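Local structure of importin subunit beta-1 (Saccharomyces cerevisiae, 5OWU) at residues A[281-286]-A[345-350]; A[327-332]-A[349-354]. The protein carries proteins into the nucleus, pairing with importin alpha, the subunit that recognises the classical nuclear localization signal of the cargo. All coordinates share one frame; numbering follows the deposited sequence.

From the N terminus, the chain runs through helix 280-306 of HEAT 7, then helix 317-332 and helix 347-362 of HEAT 8. Interaction 1 closes the longer loop, with 58 residues between its segments, and joins neighbouring repeats. Interaction 2 starts inside that loop, has 16 residues between its segments and ends on the same helix, overlapping interaction 1 at M349 and S350; it joins the two helices of one repeat. The contact centres lie 8 Å apart, and L332 bridges them: its CD2 is 3.8 Å from A283 CB and its CD1 is 4.0 Å from V347 CG2. Together the contacts bring three successive helices of the solenoid together at L332.

Interaction 1: A[281-286]-A[345-350]; sequences KVASMT and WNVSMS
This contact joins neighbouring repeats of the HEAT solenoid, setting A283 and S284 of HEAT 7 against V347 in the first turn of helix 347-362 of HEAT 8, just after the N-cap position at N346. The backbones come close, with the CA atoms of S284 and V347 5.2 Å apart. Packing is tightest where S284 OG lies 3.1 Å from V347 CB. In V347 the branch CG2, anti to the backbone N, lies 3.3 Å from S284 OG and 4.2 Å from A283 CB; L332 touches both A283 and V347 and continues this apolar patch.

The polar part is relayed by water. S284 OG lies beside its own backbone N (chi1 -69°), hydrogen-bonds the carbonyl O of D280 one turn earlier, and accepts from a water 2.9 Å away. The same water binds S350 OG, linking the two helices where no direct hydrogen bond spans the segments. S350 OG also accepts the N-H of W345 NE1, whose ring has M349 CB 3.3 Å above one face, offset toward the rim. That indole bond, NE1 to OG 2.7 Å, is bent to 142° at the hydrogen, with OG tilted 22° from the ring plane.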
# COMPACT_ATOMS: atom_id res chain seq x y z
N LYS A 281 -19.56 -9.21 15.87
CA LYS A 281 -19.35 -7.88 15.31
C LYS A 281 -18.96 -6.88 16.40
O LYS A 281 -18.02 -6.09 16.23
CB LYS A 281 -20.62 -7.42 14.59
CG LYS A 281 -20.65 -5.96 14.13
CD LYS A 281 -20.04 -5.77 12.76
CE LYS A 281 -20.29 -4.36 12.23
NZ LYS A 281 -21.74 -4.13 11.95
N VAL A 282 -19.66 -6.90 17.53
CA VAL A 282 -19.33 -6.01 18.65
C VAL A 282 -17.90 -6.26 19.11
O VAL A 282 -17.05 -5.34 19.16
CB VAL A 282 -20.34 -6.21 19.80
CG1 VAL A 282 -20.03 -5.28 20.96
CG2 VAL A 282 -21.77 -6.02 19.30
N ALA A 283 -17.61 -7.51 19.47
CA ALA A 283 -16.27 -7.87 19.89
C ALA A 283 -15.25 -7.40 18.87
O ALA A 283 -14.22 -6.82 19.24
CB ALA A 283 -16.18 -9.39 20.10
N SER A 284 -15.53 -7.62 17.58
CA SER A 284 -14.62 -7.17 16.54
C SER A 284 -14.35 -5.68 16.64
O SER A 284 -13.21 -5.23 16.45
CB SER A 284 -15.18 -7.51 15.16
OG SER A 284 -15.18 -8.91 14.93
N MET A 285 -15.39 -4.89 16.94
CA MET A 285 -15.20 -3.45 17.12
C MET A 285 -14.16 -3.17 18.19
O MET A 285 -13.23 -2.37 17.99
CB MET A 285 -16.52 -2.78 17.52
CG MET A 285 -17.63 -2.87 16.50
SD MET A 285 -19.12 -2.10 17.16
CE MET A 285 -20.38 -3.05 16.33
N THR A 286 -14.30 -3.82 19.36
CA THR A 286 -13.34 -3.55 20.43
C THR A 286 -11.94 -3.97 20.01
O THR A 286 -10.95 -3.26 20.28
CB THR A 286 -13.75 -4.25 21.72
OG1 THR A 286 -13.54 -5.67 21.60
CG2 THR A 286 -15.21 -3.99 22.04
N TRP A 345 -13.20 -13.75 6.46
CA TRP A 345 -12.68 -13.08 7.64
C TRP A 345 -13.71 -13.09 8.77
O TRP A 345 -14.92 -13.08 8.53
CB TRP A 345 -12.27 -11.65 7.30
CG TRP A 345 -11.49 -10.97 8.38
CD1 TRP A 345 -11.99 -10.15 9.35
CD2 TRP A 345 -10.08 -11.05 8.59
NE1 TRP A 345 -10.97 -9.71 10.16
CE2 TRP A 345 -9.78 -10.25 9.72
CE3 TRP A 345 -9.03 -11.71 7.94
CZ2 TRP A 345 -8.49 -10.09 10.21
CZ3 TRP A 345 -7.75 -11.56 8.43
CH2 TRP A 345 -7.49 -10.76 9.56
N ASN A 346 -13.22 -13.10 10.01
CA ASN A 346 -14.09 -13.11 11.18
C ASN A 346 -13.34 -12.49 12.36
O ASN A 346 -12.20 -12.04 12.23
CB ASN A 346 -14.56 -14.52 11.50
CG ASN A 346 -13.53 -15.32 12.26
OD1 ASN A 346 -13.80 -15.82 13.35
ND2 ASN A 346 -12.33 -15.42 11.69
N VAL A 347 -14.00 -12.48 13.52
CA VAL A 347 -13.42 -11.88 14.71
C VAL A 347 -12.19 -12.65 15.17
O VAL A 347 -11.27 -12.07 15.76
CB VAL A 347 -14.47 -11.78 15.84
CG1 VAL A 347 -14.96 -13.17 16.24
CG2 VAL A 347 -13.90 -11.05 17.04
N SER A 348 -12.14 -13.96 14.93
CA SER A 348 -10.99 -14.73 15.40
C SER A 348 -9.72 -14.30 14.68
O SER A 348 -8.65 -14.20 15.30
CB SER A 348 -11.25 -16.23 15.19
OG SER A 348 -11.13 -16.58 13.83
N MET A 349 -9.82 -14.00 13.38
CA MET A 349 -8.66 -13.52 12.64
C MET A 349 -8.24 -12.12 13.10
O MET A 349 -7.05 -11.83 13.22
CB MET A 349 -8.95 -13.53 11.14
CG MET A 349 -9.18 -14.94 10.59
SD MET A 349 -9.66 -14.97 8.85
CE MET A 349 -9.85 -16.73 8.57
N SER A 350 -9.22 -11.24 13.35
CA SER A 350 -8.90 -9.91 13.87
C SER A 350 -8.21 -10.01 15.22
O SER A 350 -7.27 -9.25 15.51
CB SER A 350 -10.16 -9.07 13.98
OG SER A 350 -10.86 -9.03 12.75
O HOH W 1 -13.75 -9.00 12.38

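Interaction 2: A[327-332]-A[349-354]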
# COMPACT_ATOMS: atom_id res chain seq x y z
N PRO A 327 -6.37 -11.78 27.81
CA PRO A 327 -7.23 -12.97 28.00
C PRO A 327 -8.50 -12.94 27.17
O PRO A 327 -8.94 -13.98 26.65
CB PRO A 327 -7.52 -12.94 29.50
CG PRO A 327 -6.34 -12.23 30.10
CD PRO A 327 -5.94 -11.20 29.09
N ASN A 328 -9.10 -11.76 26.99
CA ASN A 328 -10.30 -11.66 26.17
C ASN A 328 -10.00 -11.90 24.68
O ASN A 328 -10.77 -12.59 23.99
CB ASN A 328 -10.95 -10.30 26.39
CG ASN A 328 -11.43 -10.11 27.82
OD1 ASN A 328 -11.68 -11.08 28.54
ND2 ASN A 328 -11.56 -8.86 28.24
N LEU A 329 -8.88 -11.36 24.17
CA LEU A 329 -8.47 -11.66 22.80
C LEU A 329 -8.30 -13.17 22.61
O LEU A 329 -8.88 -13.77 21.68
CB LEU A 329 -7.14 -10.96 22.48
CG LEU A 329 -7.08 -9.47 22.22
CD1 LEU A 329 -5.62 -9.05 22.05
CD2 LEU A 329 -7.89 -9.10 20.99
N LEU A 330 -7.50 -13.78 23.48
CA LEU A 330 -7.28 -15.22 23.41
C LEU A 330 -8.61 -15.96 23.35
O LEU A 330 -8.80 -16.85 22.51
CB LEU A 330 -6.45 -15.67 24.61
CG LEU A 330 -5.01 -15.14 24.58
CD1 LEU A 330 -4.31 -15.31 25.92
CD2 LEU A 330 -4.21 -15.82 23.47
N ASN A 331 -9.56 -15.57 24.20
CA ASN A 331 -10.87 -16.20 24.16
C ASN A 331 -11.54 -16.01 22.79
O ASN A 331 -12.27 -16.90 22.34
CB ASN A 331 -11.77 -15.64 25.26
CG ASN A 331 -13.18 -16.21 25.21
OD1 ASN A 331 -13.39 -17.38 25.50
ND2 ASN A 331 -14.15 -15.37 24.83
N LEU A 332 -11.31 -14.88 22.13
CA LEU A 332 -11.90 -14.68 20.82
C LEU A 332 -11.31 -15.61 19.78
O LEU A 332 -11.94 -15.85 18.74
CB LEU A 332 -11.74 -13.23 20.37
CG LEU A 332 -12.52 -12.17 21.15
CD1 LEU A 332 -12.14 -10.78 20.66
CD2 LEU A 332 -14.02 -12.40 21.03
N MET A 349 -9.82 -14.00 13.38
CA MET A 349 -8.66 -13.52 12.64
C MET A 349 -8.24 -12.12 13.10
O MET A 349 -7.05 -11.83 13.22
CB MET A 349 -8.95 -13.53 11.14
CG MET A 349 -9.18 -14.94 10.59
SD MET A 349 -9.66 -14.97 8.85
CE MET A 349 -9.85 -16.73 8.57
N SER A 350 -9.22 -11.24 13.35
CA SER A 350 -8.90 -9.91 13.87
C SER A 350 -8.21 -10.01 15.22
O SER A 350 -7.27 -9.25 15.51
CB SER A 350 -10.16 -9.07 13.98
OG SER A 350 -10.86 -9.03 12.75
N ALA A 351 -8.68 -10.92 16.07
CA ALA A 351 -8.07 -11.11 17.39
C ALA A 351 -6.65 -11.63 17.27
O ALA A 351 -5.77 -11.23 18.04
CB ALA A 351 -8.93 -12.06 18.22
N GLY A 352 -6.40 -12.52 16.31
CA GLY A 352 -5.03 -12.96 16.07
C GLY A 352 -4.12 -11.82 15.63
O GLY A 352 -3.00 -11.66 16.14
N ALA A 353 -4.57 -11.01 14.67
CA ALA A 353 -3.76 -9.88 14.24
C ALA A 353 -3.50 -8.93 15.41
O ALA A 353 -2.38 -8.41 15.57
CB ALA A 353 -4.45 -9.15 13.08
N CYS A 354 -4.52 -8.69 16.22
CA CYS A 354 -4.36 -7.81 17.37
C CYS A 354 -3.33 -8.38 18.34
O CYS A 354 -2.44 -7.67 18.81
CB CYS A 354 -5.71 -7.62 18.07
SG CYS A 354 -5.65 -6.40 19.38
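The helices run roughly antiparallel: the axes of segments 327-332 and 349-354 make an angle of 140° between their N-to-C directions and approach to 8.6 Å, as expected for the paired helices of a HEAT repeat, here HEAT 8. The backbones are in register at L329 and A351, whose CA atoms stand 5.5 Å apart. Residues 349-354 are helical throughout, whereas helix 317-332 is kinked where the backbone N atoms of P327 and N328 make no bond to the preceding turn; for P327 this follows from the proline N, which has no hydrogen to give.

Contact is wholly apolar between side chains, with no hydrogen bond across, and its four touching residues are buried. A351, with only a methyl group, sits where the two backbones come nearest. Its CB meets L332 CB at 3.7 Å and also lies 3.9 Å from the carbonyl O of L329, so the methyl packs against backbone as well as side chain. L329 reaches farther along the partner helix: with CG beside the backbone N (chi1 -75°) and the chain then extended, both methyls lie by C354, and CD2 of L329 also touches A351 CB at 4.2 Å.

Around this seam, V287 of helix 280-306 touches both L332 and C354, while M275 touches L329 and L332. F358, a turn beyond C354, also meets L329. The interface between the paired helices is thus continuous with the packing against the preceding repeat.

In C354 the sulfur is anti to the backbone N (chi1 -173°), which places it against the end of L329. There the leucine fork faces the sulfur almost evenly, C354 SG lying 3.8 Å from L329 CD1 and 3.9 Å from L329 CD2.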